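Local coordinates for enoyl-CoA hydratase/carnithine racemase (Magnetospirillum magneticum, PDB 4NEK) that probably acts on acyl-CoA thioesters as a crotonase-family enzyme, perhaps as an enoyl-CoA isomerase shifting a double bond between positions 3 and 2, at the interface of chains A and B. Numbering follows the deposited sequence. Chains: chain A/B, Enoyl-CoA hydratase/carnithine racemase.

Contact 1: the interface of chains A and B. Residues chain A 114, 208; chain B 140, 144, 149, 152-153, 156-157.
A:Met208, a selenomethionine at the end of helix 198-208, reaches B:Ala152 and B:His149 across the interface. Its side chain enters a groove of chain B between helices 139-147 and 149-156. The protein is a member of the crotonase (enoyl-CoA hydratase/isomerase) family, whose members commonly assemble as trimers or pairs of trimers; this patch belongs to a subunit interface of the deposited hexamer. Packing is tight around the methyl end of A:Met208. Its chain runs extended through SE and then bends at chi3 (79°), which turns CE toward helix 149-156. There CE meets CB of B:Ala152 at 3.6 Å. CE also lies off the plane of the B:His149 imidazole, beside its ND1-CE1 edge, 3.6 Å from CE1. The two side chains run roughly perpendicular to each other. B:Met157, also selenomethionine, brings its CG to 3.9 Å from SE of A:Met208. B:Leu156 CD1 and B:Pro144 CG border the A:Met208 CG more distantly.

The adjacent NE2 corner of the imidazole carries the polar link. B:His149 NE2 donates a hydrogen bond of 2.8 Å to the carboxylate oxygen OD1 of A:Asp114, nearly straight at 166°. OD1 lies close to the ring plane. The N-H meets it on the anti side, somewhat out of the carboxylate plane, and the carboxylate and ring planes are 55° apart. This bond probably fixes the ring's rotation, and the carboxylate may favour a positive charge on the imidazole. B:Met157 CE lies against the A:Asp114 CG.

The looser side is at the backbone of A:Met208. Water 1 bridges its carbonyl O, at 2.9 Å, to the B:Ser140 carbonyl O, at 3.2 Å.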
loop_
_atom_site.group_PDB
_atom_site.type_symbol
_atom_site.label_atom_id
_atom_site.label_comp_id
_atom_site.label_asym_id
_atom_site.label_seq_id
_atom_site.Cartn_x
_atom_site.Cartn_y
_atom_site.Cartn_z
ATOM N N ASP A 114 15.376 -15.020 -9.509
ATOM C CA ASP A 114 14.036 -15.571 -9.410
ATOM C C ASP A 114 13.381 -15.211 -8.083
ATOM O O ASP A 114 12.212 -14.948 -8.068
ATOM C CB ASP A 114 14.100 -17.060 -9.602
ATOM C CG ASP A 114 14.700 -17.438 -10.976
ATOM O OD1 ASP A 114 14.016 -17.211 -11.998
ATOM O OD2 ASP A 114 15.875 -17.887 -11.031
HETATM N N MSE A 208 8.575 -18.731 -18.280
HETATM C CA MSE A 208 8.348 -17.426 -17.664
HETATM C C MSE A 208 9.205 -16.399 -18.310
HETATM O O MSE A 208 8.802 -15.268 -18.433
HETATM C CB MSE A 208 8.691 -17.423 -16.166
HETATM C CG MSE A 208 7.579 -18.117 -15.369
HETATM SE SE MSE A 208 8.202 -18.307 -13.484
HETATM C CE MSE A 208 7.856 -16.450 -12.885
ATOM N N SER B 140 2.321 -18.567 -17.553
ATOM C CA SER B 140 3.760 -18.316 -17.686
ATOM C C SER B 140 4.062 -16.945 -18.289
ATOM O O SER B 140 5.154 -16.429 -18.150
ATOM C CB SER B 140 4.447 -19.396 -18.544
ATOM O OG SER B 140 4.073 -19.312 -19.928
ATOM N N PRO B 144 4.010 -13.223 -14.776
ATOM C CA PRO B 144 5.170 -12.338 -14.732
ATOM C C PRO B 144 4.849 -10.943 -15.228
ATOM O O PRO B 144 5.336 -9.967 -14.640
ATOM C CB PRO B 144 6.187 -12.996 -15.646
ATOM C CG PRO B 144 5.769 -14.419 -15.706
ATOM C CD PRO B 144 4.259 -14.425 -15.586
ATOM N N HIS B 149 8.621 -10.739 -12.263
ATOM C CA HIS B 149 9.127 -12.101 -12.294
ATOM C C HIS B 149 9.275 -12.734 -10.882
ATOM O O HIS B 149 8.979 -13.896 -10.689
ATOM C CB HIS B 149 10.458 -12.145 -13.020
ATOM C CG HIS B 149 11.017 -13.521 -13.103
ATOM N ND1 HIS B 149 10.542 -14.458 -13.990
ATOM C CD2 HIS B 149 11.948 -14.145 -12.359
ATOM C CE1 HIS B 149 11.196 -15.590 -13.824
ATOM N NE2 HIS B 149 12.031 -15.433 -12.820
ATOM N N ALA B 152 5.884 -13.498 -9.229
ATOM C CA ALA B 152 5.324 -14.614 -10.006
ATOM C C ALA B 152 6.070 -15.898 -9.755
ATOM O O ALA B 152 5.471 -16.940 -9.781
ATOM C CB ALA B 152 5.346 -14.309 -11.493
ATOM N N ALA B 153 7.365 -15.840 -9.461
ATOM C CA ALA B 153 8.095 -17.031 -9.040
ATOM C C ALA B 153 7.590 -17.599 -7.735
ATOM O O ALA B 153 7.626 -18.804 -7.580
ATOM C CB ALA B 153 9.582 -16.763 -8.903
ATOM N N LEU B 156 4.575 -19.619 -9.102
ATOM C CA LEU B 156 4.770 -20.646 -10.083
ATOM C C LEU B 156 5.937 -21.551 -9.808
ATOM O O LEU B 156 5.903 -22.733 -10.175
ATOM C CB LEU B 156 4.967 -20.018 -11.449
ATOM C CG LEU B 156 3.801 -19.161 -11.949
ATOM C CD1 LEU B 156 4.062 -18.657 -13.349
ATOM C CD2 LEU B 156 2.487 -19.925 -11.938
HETATM N N MSE B 157 6.990 -21.029 -9.196
HETATM C CA MSE B 157 8.173 -21.831 -8.974
HETATM C C MSE B 157 8.188 -22.403 -7.582
HETATM O O MSE B 157 8.479 -23.579 -7.408
HETATM C CB MSE B 157 9.394 -21.014 -9.297
HETATM C CG MSE B 157 9.521 -20.789 -10.821
HETATM SE SE MSE B 157 11.099 -19.618 -11.270
HETATM C CE MSE B 157 12.514 -20.705 -10.480
HETATM O O HOH W 1 6.699 -14.753 -20.329
#

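Contact 2: the interface of chains A and B. Residues chain A 226, 229-230; chain B 69, 72, 75, 133-134, 136.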
loop_
_atom_site.group_PDB
_atom_site.type_symbol
_atom_site.label_atom_id
_atom_site.label_comp_id
_atom_site.label_asym_id
_atom_site.label_seq_id
_atom_site.Cartn_x
_atom_site.Cartn_y
_atom_site.Cartn_z
ATOM N N PHE A 226 3.791 -29.053 -21.602
ATOM C CA PHE A 226 2.909 -29.743 -20.661
ATOM C C PHE A 226 2.690 -31.195 -21.059
ATOM O O PHE A 226 2.721 -32.081 -20.226
ATOM C CB PHE A 226 1.577 -28.998 -20.619
ATOM C CG PHE A 226 0.655 -29.401 -19.512
ATOM C CD1 PHE A 226 -0.111 -30.554 -19.611
ATOM C CD2 PHE A 226 0.477 -28.585 -18.413
ATOM C CE1 PHE A 226 -1.019 -30.898 -18.606
ATOM C CE2 PHE A 226 -0.421 -28.925 -17.398
ATOM C CZ PHE A 226 -1.190 -30.076 -17.508
ATOM N N CYS A 229 5.308 -33.423 -19.904
ATOM C CA CYS A 229 5.233 -33.666 -18.457
ATOM C C CYS A 229 4.302 -34.758 -18.004
ATOM O O CYS A 229 4.531 -35.402 -16.968
ATOM C CB CYS A 229 4.792 -32.399 -17.731
ATOM S SG CYS A 229 5.932 -31.020 -18.022
ATOM N N LEU A 230 3.211 -34.934 -18.731
ATOM C CA LEU A 230 2.254 -35.977 -18.403
ATOM C C LEU A 230 2.890 -37.363 -18.440
ATOM O O LEU A 230 2.467 -38.250 -17.739
ATOM C CB LEU A 230 1.065 -35.928 -19.367
ATOM C CG LEU A 230 0.112 -34.748 -19.200
ATOM C CD1 LEU A 230 -0.885 -34.747 -20.339
ATOM C CD2 LEU A 230 -0.620 -34.835 -17.876
ATOM N N PHE B 69 -7.588 -35.839 -13.818
ATOM C CA PHE B 69 -6.471 -35.173 -14.439
ATOM C C PHE B 69 -5.283 -36.092 -14.723
ATOM O O PHE B 69 -4.596 -35.969 -15.744
ATOM C CB PHE B 69 -6.017 -34.048 -13.526
ATOM C CG PHE B 69 -4.726 -33.473 -13.946
ATOM C CD1 PHE B 69 -4.669 -32.730 -15.107
ATOM C CD2 PHE B 69 -3.554 -33.746 -13.247
ATOM C CE1 PHE B 69 -3.474 -32.241 -15.558
ATOM C CE2 PHE B 69 -2.346 -33.250 -13.687
ATOM C CZ PHE B 69 -2.305 -32.506 -14.859
ATOM N N TRP B 72 -5.229 -37.767 -18.177
ATOM C CA TRP B 72 -5.119 -37.043 -19.441
ATOM C C TRP B 72 -4.008 -37.542 -20.277
ATOM O O TRP B 72 -2.878 -37.687 -19.831
ATOM C CB TRP B 72 -4.854 -35.582 -19.210
ATOM C CG TRP B 72 -5.984 -34.840 -18.640
ATOM C CD1 TRP B 72 -7.170 -35.337 -18.155
ATOM C CD2 TRP B 72 -6.022 -33.428 -18.475
ATOM N NE1 TRP B 72 -7.970 -34.285 -17.708
ATOM C CE2 TRP B 72 -7.272 -33.098 -17.880
ATOM C CE3 TRP B 72 -5.099 -32.402 -18.768
ATOM C CZ2 TRP B 72 -7.604 -31.764 -17.563
ATOM C CZ3 TRP B 72 -5.424 -31.104 -18.467
ATOM C CH2 TRP B 72 -6.675 -30.786 -17.878
ATOM N N LEU B 75 -2.654 -32.169 -22.984
ATOM C CA LEU B 75 -3.360 -30.899 -22.856
ATOM C C LEU B 75 -3.674 -30.349 -24.250
ATOM O O LEU B 75 -4.795 -29.899 -24.488
ATOM C CB LEU B 75 -2.561 -29.883 -22.011
ATOM C CG LEU B 75 -3.174 -28.480 -21.923
ATOM C CD1 LEU B 75 -4.565 -28.502 -21.295
ATOM C CD2 LEU B 75 -2.259 -27.536 -21.151
ATOM N N ILE B 133 4.273 -30.674 -13.127
ATOM C CA ILE B 133 3.852 -30.146 -14.407
ATOM C C ILE B 133 4.103 -28.642 -14.514
ATOM O O ILE B 133 4.546 -28.014 -13.575
ATOM C CB ILE B 133 2.394 -30.497 -14.675
ATOM C CG1 ILE B 133 1.493 -29.889 -13.619
ATOM C CG2 ILE B 133 2.228 -32.017 -14.659
ATOM C CD1 ILE B 133 0.015 -30.118 -13.877
ATOM N N VAL B 134 3.814 -28.087 -15.681
ATOM C CA VAL B 134 3.972 -26.684 -15.918
ATOM C C VAL B 134 2.647 -25.948 -15.975
ATOM O O VAL B 134 1.583 -26.537 -16.128
ATOM C CB VAL B 134 4.746 -26.410 -17.224
ATOM C CG1 VAL B 134 6.085 -27.152 -17.201
ATOM C CG2 VAL B 134 3.910 -26.751 -18.462
ATOM N N GLU B 136 -0.369 -23.510 -17.186
ATOM C CA GLU B 136 -1.218 -23.598 -18.326
ATOM C C GLU B 136 -1.905 -22.231 -18.453
ATOM O O GLU B 136 -1.683 -21.298 -17.651
ATOM C CB GLU B 136 -2.289 -24.653 -18.032
ATOM C CG GLU B 136 -3.353 -24.092 -17.060
ATOM C CD GLU B 136 -4.170 -25.124 -16.312
ATOM O OE1 GLU B 136 -3.975 -26.345 -16.525
ATOM O OE2 GLU B 136 -5.007 -24.705 -15.473
#
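A:Phe226 and B:Leu75 meet at the apolar centre. The phenyl ring projects from helix 215-230 of chain A into a pocket lined by loops and the short helix 66-69 of chain B, another part of the subunit interface of this crotonase-family protein. B:Leu75 CD2 sits over one face of the ring, 4.0 Å from its centroid and displaced from the ring centre, in a CH-pi contact. B:Leu75 CB adds a contact of 3.5 Å to A:Phe226 CD1. The leucine side chain runs nearly perpendicular to that of the phenylalanine.

The far end of the phenyl ring faces B:Phe69. CE1 of B:Phe69 lies in plane at the edge of the A:Phe226 ring, 3.7 Å from CZ, so the two rings meet edge to edge, from opposite directions. Within chain B, the B:Phe69 CD1 lies over the centre of the B:Trp72 ring, an intrachain contact that probably helps position B:Phe69. B:Ile133 runs alongside A:Phe226, pointing the same way, and its CD1 reaches CE2 of the ring at 3.7 Å. A:Phe226 has CG opposite its backbone N (chi1 -168°), which carries the ring away from its helix and into this pocket.

Further out, the side chains of B:Val134 and A:Phe226 pass antiparallel, with B:Val134 CG2 against A:Phe226 CA at 3.8 Å. B:Val134 CG1 touches the thiol SG of A:Cys229. B:Ile133 CG2 packs on the A:Cys229 CB.

Backbone carbonyls form the more polar rim. The B:Val134 O comes to 3.3 Å from A:Phe226 CD2. On the other flank, A:Leu230 CD1 rests 3.6 Å from the B:Trp72 carbonyl O.

Contact 1 and contact 2 belong to the same A-B interface, and the centres of their C-alpha atoms lie about 17 Å apart. They have no residue in common. Chain A supplies a loop and helix 198-208 to contact 1, and the next helix, 215-230, to contact 2. Chain B links them through its sequence: the loop at 133-134 in contact 2 leads shortly into helix 139-147 of contact 1. Contact 1 joins a polar bond to apolar packing, whereas contact 2 is centred on aromatic and aliphatic groups. Together they probably help fix how neighbouring subunits sit in the hexamer.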